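Local coordinates for protein N-acetylgalactosaminyltransferase 7 (Homo sapiens, PDB 6IWR) that belongs to the GT-A class of glycosyltransferases and joins that catalytic fold, which holds manganese in this model, to a ricin-type beta-trefoil lectin domain, at residues K564-S569 with H573-S578; I486-K491 with V535-C540; S423-Q428 with L510-E515; W298-K303 with V406-V411; C265-I270 with P325-G330. All blocks are in the same frame, centred on the assembly; numbering follows the deposited sequence.

Contact 1 (K564-S569 with H573-S578); sequences KCLDRS and HQVFIS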
# COMPACT_ATOMS: atom_id res chain seq x y z
N LYS A 564 6.11 14.45 -29.74
CA LYS A 564 5.15 15.22 -28.95
C LYS A 564 5.78 15.87 -27.72
O LYS A 564 6.84 15.46 -27.23
CB LYS A 564 3.98 14.32 -28.55
CG LYS A 564 3.15 13.85 -29.77
CD LYS A 564 2.06 12.89 -29.35
CE LYS A 564 1.15 12.48 -30.47
NZ LYS A 564 0.23 11.43 -29.97
N CYS A 565 5.12 16.93 -27.25
CA CYS A 565 5.52 17.76 -26.12
C CYS A 565 4.79 17.34 -24.83
O CYS A 565 3.63 16.92 -24.86
CB CYS A 565 5.22 19.24 -26.42
SG CYS A 565 6.44 20.14 -27.35
N LEU A 566 5.49 17.38 -23.71
CA LEU A 566 4.79 17.21 -22.45
C LEU A 566 3.73 18.31 -22.32
O LEU A 566 4.00 19.47 -22.62
CB LEU A 566 5.78 17.22 -21.28
CG LEU A 566 5.26 16.59 -19.97
CD1 LEU A 566 4.67 15.21 -20.26
CD2 LEU A 566 6.32 16.47 -18.89
N ASP A 567 2.51 17.94 -21.95
CA ASP A 567 1.41 18.91 -21.87
C ASP A 567 0.64 18.65 -20.58
O ASP A 567 0.80 17.60 -19.95
CB ASP A 567 0.45 18.82 -23.08
CG ASP A 567 -0.30 20.15 -23.40
OD1 ASP A 567 -0.34 21.11 -22.57
OD2 ASP A 567 -0.86 20.23 -24.53
N ARG A 568 -0.18 19.60 -20.19
CA ARG A 568 -0.98 19.51 -18.97
C ARG A 568 -2.34 20.18 -19.13
O ARG A 568 -2.50 21.02 -19.98
CB ARG A 568 -0.22 20.13 -17.80
CG ARG A 568 -0.34 21.63 -17.71
CD ARG A 568 0.72 22.21 -16.82
NE ARG A 568 0.82 23.64 -17.00
CZ ARG A 568 1.85 24.24 -17.56
NH1 ARG A 568 2.87 23.54 -17.99
NH2 ARG A 568 1.86 25.55 -17.69
N SER A 569 -3.31 19.80 -18.31
CA SER A 569 -4.58 20.51 -18.28
C SER A 569 -4.77 21.55 -17.19
O SER A 569 -5.36 22.59 -17.43
CB SER A 569 -5.76 19.56 -18.26
OG SER A 569 -6.96 20.29 -18.23
N HIS A 573 -6.11 18.54 -13.68
CA HIS A 573 -4.96 17.91 -12.99
C HIS A 573 -4.40 16.70 -13.73
O HIS A 573 -4.18 15.64 -13.18
CB HIS A 573 -5.31 17.54 -11.56
CG HIS A 573 -5.50 18.71 -10.65
ND1 HIS A 573 -5.77 19.98 -11.10
CD2 HIS A 573 -5.48 18.80 -9.30
CE1 HIS A 573 -5.90 20.80 -10.08
NE2 HIS A 573 -5.72 20.11 -8.97
N GLN A 574 -4.18 16.90 -15.01
CA GLN A 574 -3.88 15.89 -16.01
C GLN A 574 -2.55 16.18 -16.69
O GLN A 574 -2.28 17.32 -17.07
CB GLN A 574 -4.97 15.83 -17.06
CG GLN A 574 -5.33 14.44 -17.51
CD GLN A 574 -6.81 14.31 -17.79
OE1 GLN A 574 -7.34 15.02 -18.64
NE2 GLN A 574 -7.49 13.42 -17.06
N VAL A 575 -1.74 15.15 -16.83
CA VAL A 575 -0.46 15.24 -17.51
C VAL A 575 -0.49 14.31 -18.72
O VAL A 575 -0.73 13.10 -18.57
CB VAL A 575 0.71 14.87 -16.58
CG1 VAL A 575 1.98 14.72 -17.40
CG2 VAL A 575 0.87 15.91 -15.49
N PHE A 576 -0.24 14.85 -19.90
CA PHE A 576 -0.23 14.01 -21.09
C PHE A 576 0.80 14.57 -22.06
O PHE A 576 1.44 15.58 -21.78
CB PHE A 576 -1.63 13.93 -21.70
CG PHE A 576 -2.25 15.27 -21.93
CD1 PHE A 576 -1.97 15.98 -23.10
CD2 PHE A 576 -3.08 15.85 -20.98
CE1 PHE A 576 -2.52 17.24 -23.34
CE2 PHE A 576 -3.63 17.13 -21.21
CZ PHE A 576 -3.35 17.81 -22.39
N ILE A 577 0.96 13.91 -23.20
CA ILE A 577 1.76 14.42 -24.31
C ILE A 577 0.85 14.67 -25.51
O ILE A 577 0.01 13.83 -25.85
CB ILE A 577 2.92 13.48 -24.70
CG1 ILE A 577 2.41 12.10 -25.10
CG2 ILE A 577 3.93 13.35 -23.60
CD1 ILE A 577 3.48 11.22 -25.67
N SER A 578 1.01 15.82 -26.15
CA SER A 578 0.23 16.18 -27.32
C SER A 578 1.17 16.81 -28.34
O SER A 578 2.35 17.02 -28.07
CB SER A 578 -0.90 17.12 -26.94
OG SER A 578 -0.38 18.14 -26.12
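Backbone bonds between Cys-565 and Ser-578, and between Asp-567 and Phe-576, define a two-stranded antiparallel ladder. Each pair is bonded in both directions; Cys-565 N lies 2.9 Å from Ser-578 O, and Phe-576 N the same distance from Asp-567 O. The strand axes run 135° apart, well short of the 180° of a flat antiparallel pair. Ser-569 N to Gln-574 O, 3.0 Å, adds a further rung toward the turn. Ile-577 CA, in the non-hydrogen-bonded pair with Leu-566, makes a CA-H...O contact of 3.2 Å with the preceding carbonyl, Cys-565 O.

One side-chain bond joins the strands: Ser-578 OG donates to the anti lone pair of Asp-567 OD2 at 2.7 Å. Beside it a chi1 of 52° turns the Phe-576 ring back toward the partner strand. Asp-567 O consequently lies 4.3 Å from the ring plane, over its centre, while Asp-567 and Phe-576 run side by side in the same direction.

The apolar contacts occupy the face of Leu-566, Val-575 and Ile-577. Leu-566 CD1 reaches Ile-577 CG2 at 3.9 Å, the two chains crossing at about a right angle, and also meets Val-575 CG1 at 4.0 Å. Arg-568 NH1 bonds to Lys-588 O, and the side chain makes a cation-pi contact with Trp-589; Cys-565 is disulfide-bonded to Cys-580. The arrangement is a beta hairpin of the ricin-type beta-trefoil, from which Leu-566 and Val-575 pack on Ile-486 and Val-535 of two other trefoil strands.

Contact 2 (I486-K491 with V535-C540); sequences IDSMGK and VMITHC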
# COMPACT_ATOMS: atom_id res chain seq x y z
N ILE A 486 4.16 18.34 -11.76
CA ILE A 486 3.94 16.93 -12.02
C ILE A 486 4.21 16.21 -10.72
O ILE A 486 5.13 16.58 -9.97
CB ILE A 486 4.82 16.40 -13.16
CG1 ILE A 486 4.52 17.19 -14.46
CG2 ILE A 486 4.58 14.91 -13.35
CD1 ILE A 486 5.27 16.74 -15.71
N ASP A 487 3.38 15.23 -10.39
CA ASP A 487 3.68 14.51 -9.18
C ASP A 487 3.11 13.10 -9.24
O ASP A 487 2.09 12.82 -9.88
CB ASP A 487 3.25 15.35 -7.96
CG ASP A 487 2.24 14.69 -7.05
OD1 ASP A 487 2.50 13.64 -6.41
OD2 ASP A 487 1.21 15.33 -6.90
N SER A 488 3.87 12.20 -8.63
CA SER A 488 3.73 10.78 -8.87
C SER A 488 2.48 10.21 -8.23
O SER A 488 1.99 9.16 -8.65
CB SER A 488 4.98 10.08 -8.32
OG SER A 488 5.14 8.82 -8.92
N MET A 489 1.96 10.88 -7.19
CA MET A 489 1.03 10.25 -6.25
C MET A 489 1.63 8.99 -5.65
O MET A 489 0.91 8.10 -5.22
CB MET A 489 -0.31 9.93 -6.92
CG MET A 489 -0.96 11.09 -7.61
SD MET A 489 -0.94 12.52 -6.55
CE MET A 489 -1.92 13.62 -7.57
N GLY A 490 2.96 8.88 -5.64
CA GLY A 490 3.58 7.65 -5.21
C GLY A 490 3.34 6.47 -6.12
O GLY A 490 3.84 5.38 -5.82
N LYS A 491 2.60 6.64 -7.21
CA LYS A 491 2.31 5.54 -8.12
C LYS A 491 3.60 4.89 -8.61
O LYS A 491 4.62 5.55 -8.80
CB LYS A 491 1.52 6.03 -9.33
CG LYS A 491 0.05 5.67 -9.34
CD LYS A 491 -0.81 6.85 -8.92
CE LYS A 491 -1.52 7.51 -10.10
NZ LYS A 491 -2.69 6.72 -10.54
N VAL A 535 1.17 9.78 -19.42
CA VAL A 535 2.52 9.49 -18.99
C VAL A 535 2.44 8.55 -17.80
O VAL A 535 1.79 8.84 -16.80
CB VAL A 535 3.26 10.78 -18.62
CG1 VAL A 535 4.66 10.47 -18.14
CG2 VAL A 535 3.26 11.68 -19.81
N MET A 536 3.12 7.42 -17.93
CA MET A 536 3.08 6.34 -16.98
C MET A 536 4.42 6.26 -16.27
O MET A 536 5.43 6.77 -16.76
CB MET A 536 2.76 5.05 -17.75
CG MET A 536 2.55 3.78 -16.96
SD MET A 536 2.45 2.42 -18.14
CE MET A 536 3.77 2.88 -19.26
N ILE A 537 4.42 5.65 -15.08
CA ILE A 537 5.61 5.41 -14.27
C ILE A 537 5.82 3.90 -14.18
O ILE A 537 4.89 3.18 -13.79
CB ILE A 537 5.44 6.00 -12.86
CG1 ILE A 537 6.12 7.33 -12.72
CG2 ILE A 537 6.15 5.14 -11.84
CD1 ILE A 537 6.74 7.45 -11.34
N THR A 538 7.01 3.41 -14.52
CA THR A 538 7.28 1.98 -14.40
C THR A 538 8.70 1.74 -13.96
O THR A 538 9.52 2.66 -13.89
CB THR A 538 7.11 1.19 -15.70
OG1 THR A 538 6.59 2.03 -16.73
CG2 THR A 538 6.21 -0.00 -15.47
N HIS A 539 9.00 0.46 -13.73
CA HIS A 539 10.36 0.07 -13.44
C HIS A 539 11.25 0.21 -14.68
O HIS A 539 10.82 -0.04 -15.81
CB HIS A 539 10.43 -1.36 -12.90
CG HIS A 539 11.80 -1.76 -12.47
ND1 HIS A 539 12.49 -2.80 -13.05
CD2 HIS A 539 12.64 -1.21 -11.56
CE1 HIS A 539 13.69 -2.90 -12.49
NE2 HIS A 539 13.80 -1.94 -11.58
N CYS A 540 12.50 0.56 -14.42
CA CYS A 540 13.41 1.13 -15.39
C CYS A 540 14.66 0.26 -15.48
O CYS A 540 15.14 -0.23 -14.46
CB CYS A 540 13.76 2.56 -14.97
SG CYS A 540 14.11 3.50 -16.40
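Ile-537 has chi1 at -99° and chi2 at -142°, both away from staggered values, and with them its two methyls, CD1 and CG2, lean on the turn 488-491. In Ser-488 the hydroxyl stands opposite the backbone N across the CA-CB bond (chi1 -160°), which brings OG round to the same isoleucine. Ile-537 CD1 then lies 3.2 Å from Ser-488 OG, and Ile-537 CG2 lies 3.4 Å from Lys-491 O. Both pairs set a methyl against an oxygen and count as van der Waals contacts; at this resolution the short separations carry no further meaning. The nearest CA atoms, those of Lys-491 and Ile-537, are 7.0 Å apart, and the contact buries 100 Å² in total. Both close pairs use Ile-537, so from its strand this one side chain makes the contact.

What it bridges are two strand regions of the beta-trefoil: the turn that leaves strand 484-487 and strand 534-539, outermost in its sheet and paired with 524-529. The turn is type I', closed by Lys-491 N to Ser-488 O at 3.0 Å, and it is entered through an Asx turn in which Met-489 N meets Asp-487 OD1 at 2.9 Å, from above the carboxylate plane. Ser-488 is also tied by its backbone to Asn-508. On the strand side Ile-537 touches Gln-524, while two residues back Val-535 is backbone-bonded to Val-497.

Contact 3 (S423-Q428 with L510-E515); sequences SRPESQ and LFRINE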
# COMPACT_ATOMS: atom_id res chain seq x y z
N SER A 423 22.17 9.42 -8.46
CA SER A 423 20.98 8.71 -8.01
C SER A 423 20.13 9.57 -7.09
O SER A 423 18.91 9.52 -7.18
CB SER A 423 21.36 7.41 -7.31
OG SER A 423 22.17 6.61 -8.14
N ARG A 424 20.76 10.36 -6.22
CA ARG A 424 20.04 11.17 -5.24
C ARG A 424 20.60 12.59 -5.28
O ARG A 424 21.30 13.03 -4.36
CB ARG A 424 20.15 10.56 -3.84
CG ARG A 424 19.88 9.07 -3.84
CD ARG A 424 19.95 8.44 -2.45
NE ARG A 424 18.66 8.59 -1.79
CZ ARG A 424 17.99 7.59 -1.23
NH1 ARG A 424 18.51 6.36 -1.23
NH2 ARG A 424 16.81 7.85 -0.67
N PRO A 425 20.30 13.34 -6.35
CA PRO A 425 20.80 14.72 -6.39
C PRO A 425 20.26 15.53 -5.24
O PRO A 425 20.95 16.45 -4.79
CB PRO A 425 20.30 15.26 -7.73
CG PRO A 425 19.45 14.17 -8.30
CD PRO A 425 19.18 13.15 -7.27
N GLU A 426 19.08 15.16 -4.72
CA GLU A 426 18.46 15.93 -3.65
C GLU A 426 19.34 15.98 -2.41
O GLU A 426 19.10 16.79 -1.51
CB GLU A 426 17.06 15.38 -3.33
CG GLU A 426 16.96 14.06 -2.57
CD GLU A 426 16.82 12.82 -3.46
OE1 GLU A 426 16.86 12.96 -4.71
OE2 GLU A 426 16.69 11.68 -2.92
N SER A 427 20.34 15.12 -2.33
CA SER A 427 21.20 15.06 -1.16
C SER A 427 22.44 15.90 -1.33
O SER A 427 23.18 16.10 -0.36
CB SER A 427 21.63 13.61 -0.88
OG SER A 427 22.56 13.16 -1.85
N GLN A 428 22.70 16.37 -2.55
CA GLN A 428 23.96 17.06 -2.83
C GLN A 428 24.27 18.09 -1.75
O GLN A 428 25.34 18.04 -1.12
CB GLN A 428 23.90 17.70 -4.23
CG GLN A 428 23.46 16.77 -5.39
CD GLN A 428 24.14 17.08 -6.74
OE1 GLN A 428 25.36 16.88 -6.89
NE2 GLN A 428 23.37 17.56 -7.71
N LEU A 510 9.38 15.20 -7.19
CA LEU A 510 10.79 15.34 -7.55
C LEU A 510 11.13 14.39 -8.68
O LEU A 510 10.74 13.21 -8.64
CB LEU A 510 11.67 15.04 -6.35
CG LEU A 510 13.14 15.40 -6.51
CD1 LEU A 510 13.33 16.79 -5.93
CD2 LEU A 510 14.05 14.35 -5.84
N PHE A 511 11.86 14.88 -9.68
CA PHE A 511 12.27 14.05 -10.81
C PHE A 511 13.70 14.39 -11.19
O PHE A 511 14.26 15.41 -10.78
CB PHE A 511 11.33 14.22 -12.00
CG PHE A 511 9.91 13.82 -11.71
CD1 PHE A 511 9.02 14.73 -11.14
CD2 PHE A 511 9.47 12.52 -11.97
CE1 PHE A 511 7.72 14.35 -10.85
CE2 PHE A 511 8.18 12.14 -11.68
CZ PHE A 511 7.30 13.06 -11.14
N ARG A 512 14.32 13.50 -11.96
CA ARG A 512 15.61 13.81 -12.55
C ARG A 512 15.60 13.30 -13.98
O ARG A 512 14.96 12.30 -14.30
CB ARG A 512 16.81 13.20 -11.77
CG ARG A 512 16.65 11.73 -11.47
CD ARG A 512 17.55 11.27 -10.35
NE ARG A 512 18.30 10.11 -10.79
CZ ARG A 512 17.87 8.85 -10.69
NH1 ARG A 512 16.68 8.57 -10.13
NH2 ARG A 512 18.65 7.87 -11.15
N ILE A 513 16.30 14.02 -14.85
CA ILE A 513 16.47 13.61 -16.23
C ILE A 513 17.94 13.26 -16.46
O ILE A 513 18.84 14.03 -16.10
CB ILE A 513 16.01 14.69 -17.23
CG1 ILE A 513 15.80 14.05 -18.60
CG2 ILE A 513 17.03 15.75 -17.38
CD1 ILE A 513 15.39 15.02 -19.62
N ASN A 514 18.15 12.11 -17.09
CA ASN A 514 19.42 11.49 -17.42
C ASN A 514 20.10 12.15 -18.59
O ASN A 514 19.46 12.71 -19.49
CB ASN A 514 19.18 10.04 -17.86
CG ASN A 514 19.60 9.09 -16.86
OD1 ASN A 514 20.29 9.47 -15.91
ND2 ASN A 514 19.23 7.83 -17.03
N GLU A 515 21.42 11.98 -18.65
CA GLU A 515 22.10 12.09 -19.93
C GLU A 515 21.70 10.98 -20.89
O GLU A 515 21.98 11.08 -22.09
CB GLU A 515 23.62 12.07 -19.76
CG GLU A 515 24.21 13.36 -19.24
CD GLU A 515 25.73 13.32 -19.24
OE1 GLU A 515 26.29 12.22 -19.48
OE2 GLU A 515 26.36 14.38 -19.01
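Arg-512 lies with one face of its guanidinium group under the carbonyl of Ser-423, whose O stands 3.5 Å above the plane and is displaced toward the rim. Because the oxygen comes over the face, none of the N-H groups points at it, and the separation of 3.7 Å between Ser-423 O and Arg-512 NE agrees with a contact that is not a hydrogen bond. NH1 bonds instead to Tyr-522 O, and NE weakly to Ala-422 O. The position follows from a bend at chi3 (-128°), which turns the group out of the line of its aliphatic chain. Ser-423 is the last residue of helix 417-423 before Arg-424 leaves helical angles, so a positive group beside these final carbonyls is probably favoured by the helix dipole.

Lower on the same side chain, Arg-512 CD meets the Pro-425 ring at CD, 4.0 Å away, with the arginine and proline crossing at about a right angle. The second pair is set obliquely: Glu-426 bends at chi2 (-94°), and its OE1 comes 3.3 Å from Leu-510 CD2, a carboxylate oxygen against a methyl. Glu-426 OE1 and Arg-512 NE remain 6.9 Å apart, too far for an ion pair.

Pro-425 also touches Asn-471 and Trp-474 of strand 471-474, which borders strand 511-514. The loop after helix 417-423 thus packs on strands 471-474 and 511-514 of the ricin-type beta-trefoil sheet.

Contact 4 (W298-K303 with V406-V411); sequences WSMLWK and VRVVEV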
# COMPACT_ATOMS: atom_id res chain seq x y z
N TRP A 298 23.25 2.34 -6.42
CA TRP A 298 23.99 3.58 -6.24
C TRP A 298 23.20 4.68 -5.53
O TRP A 298 23.73 5.79 -5.34
CB TRP A 298 24.52 4.03 -7.61
CG TRP A 298 25.34 2.91 -8.11
CD1 TRP A 298 25.00 1.99 -9.06
CD2 TRP A 298 26.60 2.49 -7.58
NE1 TRP A 298 26.01 1.05 -9.20
CE2 TRP A 298 26.99 1.34 -8.29
CE3 TRP A 298 27.44 2.99 -6.57
CZ2 TRP A 298 28.18 0.69 -8.04
CZ3 TRP A 298 28.64 2.34 -6.33
CH2 TRP A 298 28.99 1.20 -7.05
N SER A 299 21.97 4.39 -5.11
CA SER A 299 21.30 5.16 -4.07
C SER A 299 21.62 4.63 -2.68
O SER A 299 21.18 5.21 -1.68
CB SER A 299 19.79 5.17 -4.29
OG SER A 299 19.38 3.95 -4.86
N MET A 300 22.38 3.54 -2.63
CA MET A 300 22.82 2.89 -1.39
C MET A 300 21.68 2.14 -0.71
O MET A 300 21.65 2.02 0.51
CB MET A 300 23.46 3.88 -0.42
CG MET A 300 24.31 3.17 0.61
SD MET A 300 25.17 4.18 1.83
CE MET A 300 26.81 4.29 1.16
N LEU A 301 20.74 1.61 -1.49
CA LEU A 301 19.78 0.66 -0.97
C LEU A 301 20.38 -0.73 -0.95
O LEU A 301 21.03 -1.17 -1.92
CB LEU A 301 18.50 0.67 -1.81
CG LEU A 301 17.81 2.03 -1.82
CD1 LEU A 301 16.52 1.90 -2.59
CD2 LEU A 301 17.61 2.58 -0.39
N TRP A 302 20.18 -1.42 0.16
CA TRP A 302 20.65 -2.79 0.33
C TRP A 302 20.10 -3.71 -0.76
O TRP A 302 18.91 -3.65 -1.09
CB TRP A 302 20.20 -3.27 1.71
CG TRP A 302 20.30 -4.71 1.89
CD1 TRP A 302 19.27 -5.61 1.83
CD2 TRP A 302 21.48 -5.46 2.15
NE1 TRP A 302 19.76 -6.88 2.05
CE2 TRP A 302 21.11 -6.81 2.24
CE3 TRP A 302 22.83 -5.12 2.32
CZ2 TRP A 302 22.03 -7.81 2.49
CZ3 TRP A 302 23.74 -6.12 2.56
CH2 TRP A 302 23.33 -7.45 2.65
N LYS A 303 20.96 -4.56 -1.31
CA LYS A 303 20.62 -5.50 -2.38
C LYS A 303 21.40 -6.80 -2.17
O LYS A 303 22.46 -6.81 -1.53
CB LYS A 303 20.96 -4.94 -3.78
CG LYS A 303 20.24 -3.67 -4.22
CD LYS A 303 18.77 -3.90 -4.56
CE LYS A 303 18.09 -2.58 -4.95
NZ LYS A 303 16.60 -2.72 -5.10
N VAL A 406 25.03 10.24 3.18
CA VAL A 406 26.02 11.19 2.69
C VAL A 406 27.31 11.08 3.48
O VAL A 406 28.41 11.21 2.92
CB VAL A 406 25.47 12.62 2.74
CG1 VAL A 406 26.61 13.60 2.46
CG2 VAL A 406 24.35 12.78 1.72
N ARG A 407 27.22 10.90 4.79
CA ARG A 407 28.43 10.75 5.59
C ARG A 407 29.21 9.53 5.12
O ARG A 407 30.42 9.61 4.86
CB ARG A 407 28.08 10.65 7.07
CG ARG A 407 27.35 11.89 7.62
CD ARG A 407 27.05 11.76 9.08
NE ARG A 407 28.26 11.49 9.85
CZ ARG A 407 29.11 12.43 10.26
NH1 ARG A 407 28.90 13.70 9.96
NH2 ARG A 407 30.19 12.10 10.96
N VAL A 408 28.53 8.41 4.95
CA VAL A 408 29.23 7.21 4.52
C VAL A 408 29.91 7.43 3.19
O VAL A 408 31.09 7.11 3.01
CB VAL A 408 28.27 6.01 4.46
CG1 VAL A 408 29.02 4.77 3.97
CG2 VAL A 408 27.66 5.78 5.83
N VAL A 409 29.17 7.98 2.22
CA VAL A 409 29.68 8.12 0.86
C VAL A 409 30.87 9.07 0.83
O VAL A 409 31.90 8.79 0.20
CB VAL A 409 28.57 8.58 -0.10
CG1 VAL A 409 29.17 9.12 -1.41
CG2 VAL A 409 27.58 7.42 -0.37
N GLU A 410 30.74 10.21 1.52
CA GLU A 410 31.76 11.25 1.46
C GLU A 410 33.10 10.77 2.04
O GLU A 410 34.17 11.24 1.62
CB GLU A 410 31.28 12.50 2.19
CG GLU A 410 30.44 13.50 1.35
CD GLU A 410 31.10 13.91 0.05
OE1 GLU A 410 30.36 14.18 -0.94
OE2 GLU A 410 32.35 13.96 0.01
N VAL A 411 33.08 9.83 2.99
CA VAL A 411 34.35 9.40 3.57
C VAL A 411 34.92 8.18 2.84
O VAL A 411 36.14 8.02 2.79
CB VAL A 411 34.22 9.17 5.09
CG1 VAL A 411 32.92 8.54 5.42
CG2 VAL A 411 35.34 8.26 5.60
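Met-300 meets Val-408 and Val-409 from a loop folded round its own Asp-297, whose OD1 is gripped by two donors, Ser-299 OG and Leu-301 N, one on each side of the methionine in sequence. On the helix side Glu-410 N bonds to Val-406 O at 2.9 Å, across the turn that carries the two valines.

The side chain of Met-300 runs extended through CG to SD and turns only at the last bond, chi3 -99°, which swings CE onto the helix. That one methyl does all the touching: Val-408 CG1 is 3.6 Å from Met-300 CE, and Val-409 CG2 is equally far from the same atom. CE rests against both branches, on the side of the helix formed by Val-408 and Val-409. Against Val-409 the methionine runs past in the opposite direction, whereas it meets Val-408 at a slant. The backbones stay apart, with Met-300 CA and Val-409 CA separated by 8.9 Å.

Phe-357 and Tyr-361 of helix 355-365 also pack on Met-300, and Phe-420 of helix 417-423 packs on Val-409. The arrangement joins a hairpin to helices within the catalytic part of the protein: the loop of the beta hairpin 292-296/302-306, in the glycosyltransferase region, packs through Met-300 against helices 355-365 and 400-412.

Contact 5 (C265-I270 with P325-G330); sequences CTVPLI and PAMAGG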
# COMPACT_ATOMS: atom_id res chain seq x y z
N CYS A 265 35.46 -10.13 10.16
CA CYS A 265 34.15 -9.93 10.74
C CYS A 265 33.19 -10.89 10.07
O CYS A 265 33.19 -11.03 8.84
CB CYS A 265 33.70 -8.48 10.59
SG CYS A 265 31.98 -8.18 10.84
N THR A 266 32.37 -11.53 10.86
CA THR A 266 31.63 -12.70 10.43
C THR A 266 30.13 -12.42 10.46
O THR A 266 29.66 -11.63 11.29
CB THR A 266 32.00 -13.86 11.33
OG1 THR A 266 33.09 -14.55 10.71
CG2 THR A 266 30.93 -14.78 11.39
N VAL A 267 29.40 -13.07 9.56
CA VAL A 267 27.97 -12.85 9.41
C VAL A 267 27.26 -14.18 9.17
O VAL A 267 27.59 -14.88 8.22
CB VAL A 267 27.64 -11.87 8.27
CG1 VAL A 267 26.21 -11.40 8.40
CG2 VAL A 267 28.61 -10.68 8.26
N PRO A 268 26.31 -14.56 10.00
CA PRO A 268 25.50 -15.75 9.70
C PRO A 268 24.59 -15.52 8.51
O PRO A 268 24.25 -14.38 8.17
CB PRO A 268 24.68 -15.94 10.98
CG PRO A 268 24.48 -14.51 11.46
CD PRO A 268 25.79 -13.81 11.16
N LEU A 269 24.18 -16.60 7.86
CA LEU A 269 23.08 -16.51 6.91
C LEU A 269 21.80 -16.20 7.68
O LEU A 269 21.43 -16.92 8.61
CB LEU A 269 22.92 -17.79 6.11
CG LEU A 269 24.10 -18.19 5.21
CD1 LEU A 269 23.66 -19.19 4.14
CD2 LEU A 269 24.74 -16.97 4.60
N ILE A 270 21.14 -15.11 7.31
CA ILE A 270 19.97 -14.63 8.02
C ILE A 270 18.74 -15.23 7.34
O ILE A 270 18.44 -14.87 6.20
CB ILE A 270 19.90 -13.11 8.03
CG1 ILE A 270 21.17 -12.52 8.64
CG2 ILE A 270 18.68 -12.65 8.82
CD1 ILE A 270 21.09 -11.01 8.83
N PRO A 325 30.68 -8.20 0.01
CA PRO A 325 31.11 -6.80 0.07
C PRO A 325 30.47 -6.03 1.22
O PRO A 325 31.05 -5.04 1.69
CB PRO A 325 30.69 -6.22 -1.29
CG PRO A 325 30.36 -7.42 -2.16
CD PRO A 325 29.87 -8.47 -1.18
N ALA A 326 29.30 -6.47 1.70
CA ALA A 326 28.58 -5.78 2.76
C ALA A 326 27.73 -6.78 3.55
O ALA A 326 27.52 -7.92 3.12
CB ALA A 326 27.69 -4.68 2.17
N MET A 327 27.22 -6.33 4.70
CA MET A 327 26.31 -7.10 5.53
C MET A 327 24.95 -6.40 5.59
O MET A 327 24.85 -5.19 5.37
CB MET A 327 26.88 -7.26 6.95
CG MET A 327 27.13 -5.89 7.58
SD MET A 327 27.23 -5.85 9.38
CE MET A 327 28.91 -6.42 9.58
N ALA A 328 23.89 -7.16 5.88
CA ALA A 328 22.59 -6.52 6.06
C ALA A 328 22.64 -5.53 7.22
O ALA A 328 22.09 -4.44 7.13
CB ALA A 328 21.50 -7.56 6.28
N GLY A 329 23.30 -5.90 8.32
CA GLY A 329 23.59 -4.96 9.38
C GLY A 329 23.20 -5.34 10.79
O GLY A 329 23.87 -4.97 11.75
N GLY A 330 22.09 -6.07 10.95
CA GLY A 330 21.61 -6.38 12.28
C GLY A 330 22.42 -7.43 13.03
O GLY A 330 22.64 -7.29 14.23
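Met-327 rests on Cys-265 and Val-267, two residues of strand 264-274 in the large mixed sheet of the GT-A fold. Two points of the methionine are used. Near the backbone, Met-327 CB meets Val-267 CG2 at 4.1 Å, the side chains crossing at about a right angle; at the far end, Met-327 CE reaches Cys-265 SG at 3.8 Å. A chi1 of 58° and a bend at chi3 (80°) curl the chain back to the strand. A looser third contact, Ile-270 CD1 to Ala-328 CB at 4.3 Å, lies toward the manganese, which is about 9 Å from the Ile-270 side chain.

In the next shell, Phe-332 touches both Cys-265 and Met-327, and Leu-370 touches Cys-265 and Val-267. Strand 369-373 bonds to the backbone of Cys-265 and Val-267, fixing the surface on which the methionine lies. Helix 355-365 also holds the loop: Ser-360 OG receives a weak bond from Met-327 N, and Met-327 O takes a hydrogen bond from Asn-356 ND2.

Overall arrangement
The five contacts form a chain of touching neighbours from the lectin domain toward the manganese, with centres of contacts 1 and 5 about 47 Å apart. Contacts 1 and 2 share the trefoil interior, where Leu-566 CD2 lies 3.4 Å from Ile-486 CD1. Contact 2 touches contact 3 through Ile-486 O and Phe-511 CE1, 3.5 Å apart. Contact 3 then crosses to the catalytic side: Arg-424 NH1 probably bonds to Ser-299 O of contact 4 at 2.9 Å. From contact 4 the Trp-302 ring packs on contact 5, with CZ3 3.2 Å from Met-327 O. Contact 5 lies near the metal; contact 1 reaches the second subunit, through His-573 and Glu-279 of that subunit.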